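Local coordinates for hydrazine synthase subunit alpha (Candidatus Kuenenia stuttgartiensis, PDB 5C2V), which condenses hydroxylamine with ammonia to make hydrazine, the second half-reaction of the anammox hydrazine synthase complex, and carries two c-type hemes, at residues Pro425-Thr437 / Asp514-Tyr527. Sequence-based numbering, arbitrary orientation.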
loop_
_atom_site.group_PDB
_atom_site.type_symbol
_atom_site.label_atom_id
_atom_site.label_comp_id
_atom_site.label_asym_id
_atom_site.label_seq_id
_atom_site.Cartn_x
_atom_site.Cartn_y
_atom_site.Cartn_z
ATOM N N PRO D 425 -17.856 -30.728 -28.485
ATOM C CA PRO D 425 -18.444 -29.395 -28.659
ATOM C C PRO D 425 -17.390 -28.293 -28.644
ATOM O O PRO D 425 -17.539 -27.282 -29.331
ATOM C CB PRO D 425 -19.384 -29.263 -27.454
ATOM C CG PRO D 425 -19.675 -30.667 -27.041
ATOM C CD PRO D 425 -18.418 -31.430 -27.318
ATOM N N HIS D 426 -16.333 -28.498 -27.865
ATOM C CA HIS D 426 -15.263 -27.518 -27.742
ATOM C C HIS D 426 -13.954 -28.217 -27.390
ATOM O O HIS D 426 -13.963 -29.307 -26.816
ATOM C CB HIS D 426 -15.616 -26.474 -26.678
ATOM C CG HIS D 426 -14.843 -25.199 -26.793
ATOM N ND1 HIS D 426 -13.530 -25.080 -26.391
ATOM C CD2 HIS D 426 -15.204 -23.976 -27.255
ATOM C CE1 HIS D 426 -13.113 -23.845 -26.607
ATOM N NE2 HIS D 426 -14.111 -23.156 -27.130
ATOM N N SER D 427 -12.834 -27.596 -27.742
ATOM C CA SER D 427 -11.526 -28.114 -27.357
ATOM C C SER D 427 -11.399 -28.102 -25.838
ATOM O O SER D 427 -11.925 -27.208 -25.178
ATOM C CB SER D 427 -10.407 -27.292 -27.999
ATOM O OG SER D 427 -10.522 -25.921 -27.656
ATOM N N TRP D 428 -10.713 -29.095 -25.283
ATOM C CA TRP D 428 -10.601 -29.192 -23.832
ATOM C C TRP D 428 -9.217 -29.631 -23.356
ATOM O O TRP D 428 -8.398 -30.116 -24.138
ATOM C CB TRP D 428 -11.676 -30.140 -23.286
ATOM C CG TRP D 428 -11.638 -31.526 -23.849
ATOM C CD1 TRP D 428 -12.122 -31.934 -25.058
ATOM C CD2 TRP D 428 -11.114 -32.698 -23.210
ATOM N NE1 TRP D 428 -11.918 -33.284 -25.217
ATOM C CE2 TRP D 428 -11.302 -33.775 -24.098
ATOM C CE3 TRP D 428 -10.499 -32.936 -21.978
ATOM C CZ2 TRP D 428 -10.897 -35.073 -23.791
ATOM C CZ3 TRP D 428 -10.097 -34.224 -21.676
ATOM C CH2 TRP D 428 -10.297 -35.276 -22.578
ATOM N N GLY D 429 -8.973 -29.458 -22.060
ATOM C CA GLY D 429 -7.685 -29.748 -21.454
ATOM C C GLY D 429 -7.854 -30.019 -19.971
ATOM O O GLY D 429 -8.977 -30.130 -19.492
ATOM N N THR D 430 -6.750 -30.139 -19.238
ATOM C CA THR D 430 -6.831 -30.485 -17.819
ATOM C C THR D 430 -5.958 -29.626 -16.904
ATOM O O THR D 430 -5.012 -28.969 -17.346
ATOM C CB THR D 430 -6.442 -31.962 -17.584
ATOM O OG1 THR D 430 -5.137 -32.207 -18.122
ATOM C CG2 THR D 430 -7.442 -32.899 -18.246
ATOM N N TRP D 431 -6.277 -29.631 -15.613
ATOM C CA TRP D 431 -5.364 -29.043 -14.639
ATOM C C TRP D 431 -5.475 -29.727 -13.283
ATOM O O TRP D 431 -6.528 -30.261 -12.922
ATOM C CB TRP D 431 -5.594 -27.531 -14.504
ATOM C CG TRP D 431 -6.891 -27.127 -13.873
ATOM C CD1 TRP D 431 -8.043 -26.781 -14.516
ATOM C CD2 TRP D 431 -7.161 -26.997 -12.470
ATOM N NE1 TRP D 431 -9.016 -26.455 -13.602
ATOM C CE2 TRP D 431 -8.500 -26.582 -12.339
ATOM C CE3 TRP D 431 -6.401 -27.198 -11.314
ATOM C CZ2 TRP D 431 -9.096 -26.364 -11.099
ATOM C CZ3 TRP D 431 -6.994 -26.982 -10.083
ATOM C CH2 TRP D 431 -8.328 -26.569 -9.985
ATOM N N ILE D 432 -4.368 -29.717 -12.546
ATOM C CA ILE D 432 -4.276 -30.401 -11.267
ATOM C C ILE D 432 -3.433 -29.628 -10.248
ATOM O O ILE D 432 -2.339 -29.132 -10.553
ATOM C CB ILE D 432 -3.693 -31.824 -11.448
ATOM C CG1 ILE D 432 -3.411 -32.482 -10.096
ATOM C CG2 ILE D 432 -2.436 -31.787 -12.302
ATOM C CD1 ILE D 432 -2.891 -33.898 -10.204
ATOM N N CYS D 433 -3.968 -29.526 -9.036
ATOM C CA CYS D 433 -3.254 -28.956 -7.904
ATOM C C CYS D 433 -3.027 -30.040 -6.858
ATOM O O CYS D 433 -3.963 -30.741 -6.467
ATOM C CB CYS D 433 -4.031 -27.784 -7.303
ATOM S SG CYS D 433 -3.179 -26.943 -5.948
ATOM N N PHE D 434 -1.784 -30.174 -6.412
ATOM C CA PHE D 434 -1.416 -31.233 -5.480
ATOM C C PHE D 434 -1.928 -30.955 -4.070
ATOM O O PHE D 434 -2.390 -31.863 -3.383
ATOM C CB PHE D 434 0.101 -31.419 -5.474
ATOM C CG PHE D 434 0.674 -31.732 -6.826
ATOM C CD1 PHE D 434 0.064 -32.664 -7.652
ATOM C CD2 PHE D 434 1.811 -31.085 -7.281
ATOM C CE1 PHE D 434 0.583 -32.952 -8.901
ATOM C CE2 PHE D 434 2.334 -31.367 -8.531
ATOM C CZ PHE D 434 1.720 -32.302 -9.340
ATOM N N ASP D 435 -1.827 -29.705 -3.630
ATOM C CA ASP D 435 -2.414 -29.306 -2.355
ATOM C C ASP D 435 -3.119 -27.958 -2.482
ATOM O O ASP D 435 -2.482 -26.946 -2.751
ATOM C CB ASP D 435 -1.339 -29.248 -1.268
ATOM C CG ASP D 435 -1.923 -29.130 0.124
ATOM O OD1 ASP D 435 -3.145 -29.338 0.278
ATOM O OD2 ASP D 435 -1.159 -28.835 1.067
ATOM N N THR D 436 -4.430 -27.939 -2.267
ATOM C CA THR D 436 -5.196 -26.706 -2.428
ATOM C C THR D 436 -5.159 -25.844 -1.170
ATOM O O THR D 436 -5.520 -24.667 -1.205
ATOM C CB THR D 436 -6.665 -26.995 -2.795
ATOM O OG1 THR D 436 -7.171 -28.047 -1.965
ATOM C CG2 THR D 436 -6.776 -27.412 -4.251
ATOM N N THR D 437 -4.716 -26.432 -0.065
ATOM C CA THR D 437 -4.637 -25.719 1.205
ATOM C C THR D 437 -3.246 -25.133 1.428
ATOM O O THR D 437 -2.990 -24.481 2.440
ATOM C CB THR D 437 -4.988 -26.639 2.388
ATOM O OG1 THR D 437 -3.904 -27.545 2.630
ATOM C CG2 THR D 437 -6.255 -27.429 2.092
ATOM N N ASP D 514 -6.753 -35.089 0.887
ATOM C CA ASP D 514 -5.396 -34.602 1.111
ATOM C C ASP D 514 -5.186 -33.219 0.499
ATOM O O ASP D 514 -4.086 -32.668 0.553
ATOM C CB ASP D 514 -4.368 -35.590 0.550
ATOM C CG ASP D 514 -4.415 -35.689 -0.962
ATOM O OD1 ASP D 514 -5.500 -35.479 -1.542
ATOM O OD2 ASP D 514 -3.363 -35.980 -1.571
ATOM N N GLY D 515 -6.243 -32.666 -0.086
ATOM C CA GLY D 515 -6.190 -31.327 -0.647
ATOM C C GLY D 515 -5.846 -31.296 -2.124
ATOM O O GLY D 515 -5.664 -30.225 -2.703
ATOM N N SER D 516 -5.758 -32.472 -2.735
ATOM C CA SER D 516 -5.429 -32.573 -4.152
ATOM C C SER D 516 -6.683 -32.578 -5.016
ATOM O O SER D 516 -7.694 -33.179 -4.653
ATOM C CB SER D 516 -4.603 -33.833 -4.424
ATOM O OG SER D 516 -5.324 -35.002 -4.080
ATOM N N THR D 517 -6.619 -31.902 -6.158
ATOM C CA THR D 517 -7.744 -31.886 -7.086
ATOM C C THR D 517 -7.260 -31.870 -8.532
ATOM O O THR D 517 -6.185 -31.356 -8.831
ATOM C CB THR D 517 -8.670 -30.674 -6.839
ATOM O OG1 THR D 517 -9.839 -30.787 -7.659
ATOM C CG2 THR D 517 -7.953 -29.370 -7.153
ATOM N N VAL D 518 -8.056 -32.451 -9.422
ATOM C CA VAL D 518 -7.732 -32.485 -10.842
ATOM C C VAL D 518 -9.021 -32.470 -11.655
ATOM O O VAL D 518 -10.023 -33.059 -11.247
ATOM C CB VAL D 518 -6.883 -33.732 -11.201
ATOM C CG1 VAL D 518 -7.612 -35.011 -10.813
ATOM C CG2 VAL D 518 -6.522 -33.740 -12.681
ATOM N N THR D 519 -9.010 -31.786 -12.796
ATOM C CA THR D 519 -10.210 -31.732 -13.620
ATOM C C THR D 519 -9.935 -31.512 -15.102
ATOM O O THR D 519 -8.862 -31.041 -15.496
ATOM C CB THR D 519 -11.166 -30.620 -13.144
ATOM O OG1 THR D 519 -12.475 -30.849 -13.679
ATOM C CG2 THR D 519 -10.670 -29.257 -13.596
ATOM N N SER D 520 -10.928 -31.874 -15.909
ATOM C CA SER D 520 -10.947 -31.572 -17.333
ATOM C C SER D 520 -11.942 -30.444 -17.580
ATOM O O SER D 520 -13.001 -30.396 -16.955
ATOM C CB SER D 520 -11.323 -32.809 -18.151
ATOM O OG SER D 520 -10.483 -33.907 -17.843
ATOM N N GLN D 521 -11.604 -29.539 -18.490
ATOM C CA GLN D 521 -12.423 -28.359 -18.728
ATOM C C GLN D 521 -12.139 -27.732 -20.086
ATOM O O GLN D 521 -11.324 -28.238 -20.855
ATOM C CB GLN D 521 -12.184 -27.325 -17.632
ATOM C CG GLN D 521 -10.768 -26.784 -17.629
ATOM C CD GLN D 521 -10.609 -25.578 -16.735
ATOM O OE1 GLN D 521 -10.959 -25.613 -15.556
ATOM N NE2 GLN D 521 -10.089 -24.495 -17.296
ATOM N N LEU D 522 -12.805 -26.614 -20.359
ATOM C CA LEU D 522 -12.635 -25.884 -21.610
ATOM C C LEU D 522 -11.201 -25.401 -21.796
ATOM O O LEU D 522 -10.482 -25.164 -20.825
ATOM C CB LEU D 522 -13.590 -24.690 -21.663
ATOM C CG LEU D 522 -15.093 -24.962 -21.709
ATOM C CD1 LEU D 522 -15.864 -23.741 -21.236
ATOM C CD2 LEU D 522 -15.515 -25.342 -23.116
ATOM N N SER D 523 -10.791 -25.261 -23.052
ATOM C CA SER D 523 -9.456 -24.772 -23.370
ATOM C C SER D 523 -9.549 -23.578 -24.314
ATOM O O SER D 523 -10.601 -23.332 -24.906
ATOM C CB SER D 523 -8.605 -25.883 -23.990
ATOM O OG SER D 523 -9.099 -26.258 -25.262
ATOM N N ASP D 524 -8.449 -22.838 -24.432
ATOM C CA ASP D 524 -8.392 -21.609 -25.225
ATOM C C ASP D 524 -9.381 -20.557 -24.725
ATOM O O ASP D 524 -9.822 -19.697 -25.488
ATOM C CB ASP D 524 -8.647 -21.903 -26.707
ATOM C CG ASP D 524 -7.497 -22.642 -27.365
ATOM O OD1 ASP D 524 -6.342 -22.465 -26.923
ATOM O OD2 ASP D 524 -7.747 -23.394 -28.330
ATOM N N VAL D 525 -9.727 -20.631 -23.444
ATOM C CA VAL D 525 -10.601 -19.640 -22.822
ATOM C C VAL D 525 -10.029 -19.203 -21.474
ATOM O O VAL D 525 -9.442 -20.011 -20.753
ATOM C CB VAL D 525 -12.037 -20.182 -22.626
ATOM C CG1 VAL D 525 -12.696 -20.457 -23.972
ATOM C CG2 VAL D 525 -12.029 -21.435 -21.766
ATOM N N PRO D 526 -10.182 -17.913 -21.135
ATOM C CA PRO D 526 -9.673 -17.404 -19.856
ATOM C C PRO D 526 -10.482 -17.915 -18.664
ATOM O O PRO D 526 -11.711 -17.949 -18.729
ATOM C CB PRO D 526 -9.813 -15.887 -20.005
ATOM C CG PRO D 526 -10.939 -15.713 -20.967
ATOM C CD PRO D 526 -10.820 -16.854 -21.938
ATOM N N TYR D 527 -9.800 -18.301 -17.590
ATOM C CA TYR D 527 -10.477 -18.842 -16.415
ATOM C C TYR D 527 -9.639 -18.711 -15.145
ATOM O O TYR D 527 -8.434 -18.472 -15.207
ATOM C CB TYR D 527 -10.841 -20.314 -16.638
ATOM C CG TYR D 527 -9.685 -21.275 -16.457
ATOM C CD1 TYR D 527 -8.784 -21.508 -17.486
ATOM C CD2 TYR D 527 -9.500 -21.955 -15.258
ATOM C CE1 TYR D 527 -7.723 -22.382 -17.325
ATOM C CE2 TYR D 527 -8.444 -22.831 -15.088
ATOM C CZ TYR D 527 -7.560 -23.042 -16.126
ATOM O OH TYR D 527 -6.509 -23.915 -15.964
#
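G429, W431 and C433 pair with Q521, T519 and T517 in antiparallel hydrogen-bonded register, each couple exchanging two backbone bonds, so six N-H groups and six carbonyls are satisfied between strands 428-433 and 517-522. The other edge of 428-433 bonds to strand 553-556, making it the middle strand of a small mixed sheet beside the pentacoordinated heme.

W431 carries the side-chain contact. Its CG stands between the backbone N and carbonyl carbon (chi1 68°), and the indole lies along the face shared with T517, T519 and Q521. NE1 donates to Q521 OE1 at 2.9 Å; the acceptor is in the indole plane, but the N-H comes in from above the Q521 amide plane on a bent path (135°), ring and amide planes being nearly perpendicular. T519 CG2 sits over one indole face, 3.3 Å from W431 NE1, while T519 OG1 bonds to P591 O and T517 OG1 to Y510 O. The amide NE2 of Q521 lies over the centre of the Y527 ring.

Both ends of the pairing are closed by shared acceptors. S427 O takes S523 N, from above the carbonyl plane, and H426 ND1, in plane on a lone pair with a nearly straight bond (178°); S427 OG donates to S523 OG at 2.8 Å. At the far end G515 O receives T436 N and T436 OG1 (2.7 Å) from opposite faces of its plane.

W431 and I432 line the heme pocket, and C433 packs against C556, one of the two cysteines that attach this heme covalently. The strand supplying them is thus hydrogen-bonded along both edges, and the NE1 bond, with T519 CG2 over one face, would limit rotation of the indole.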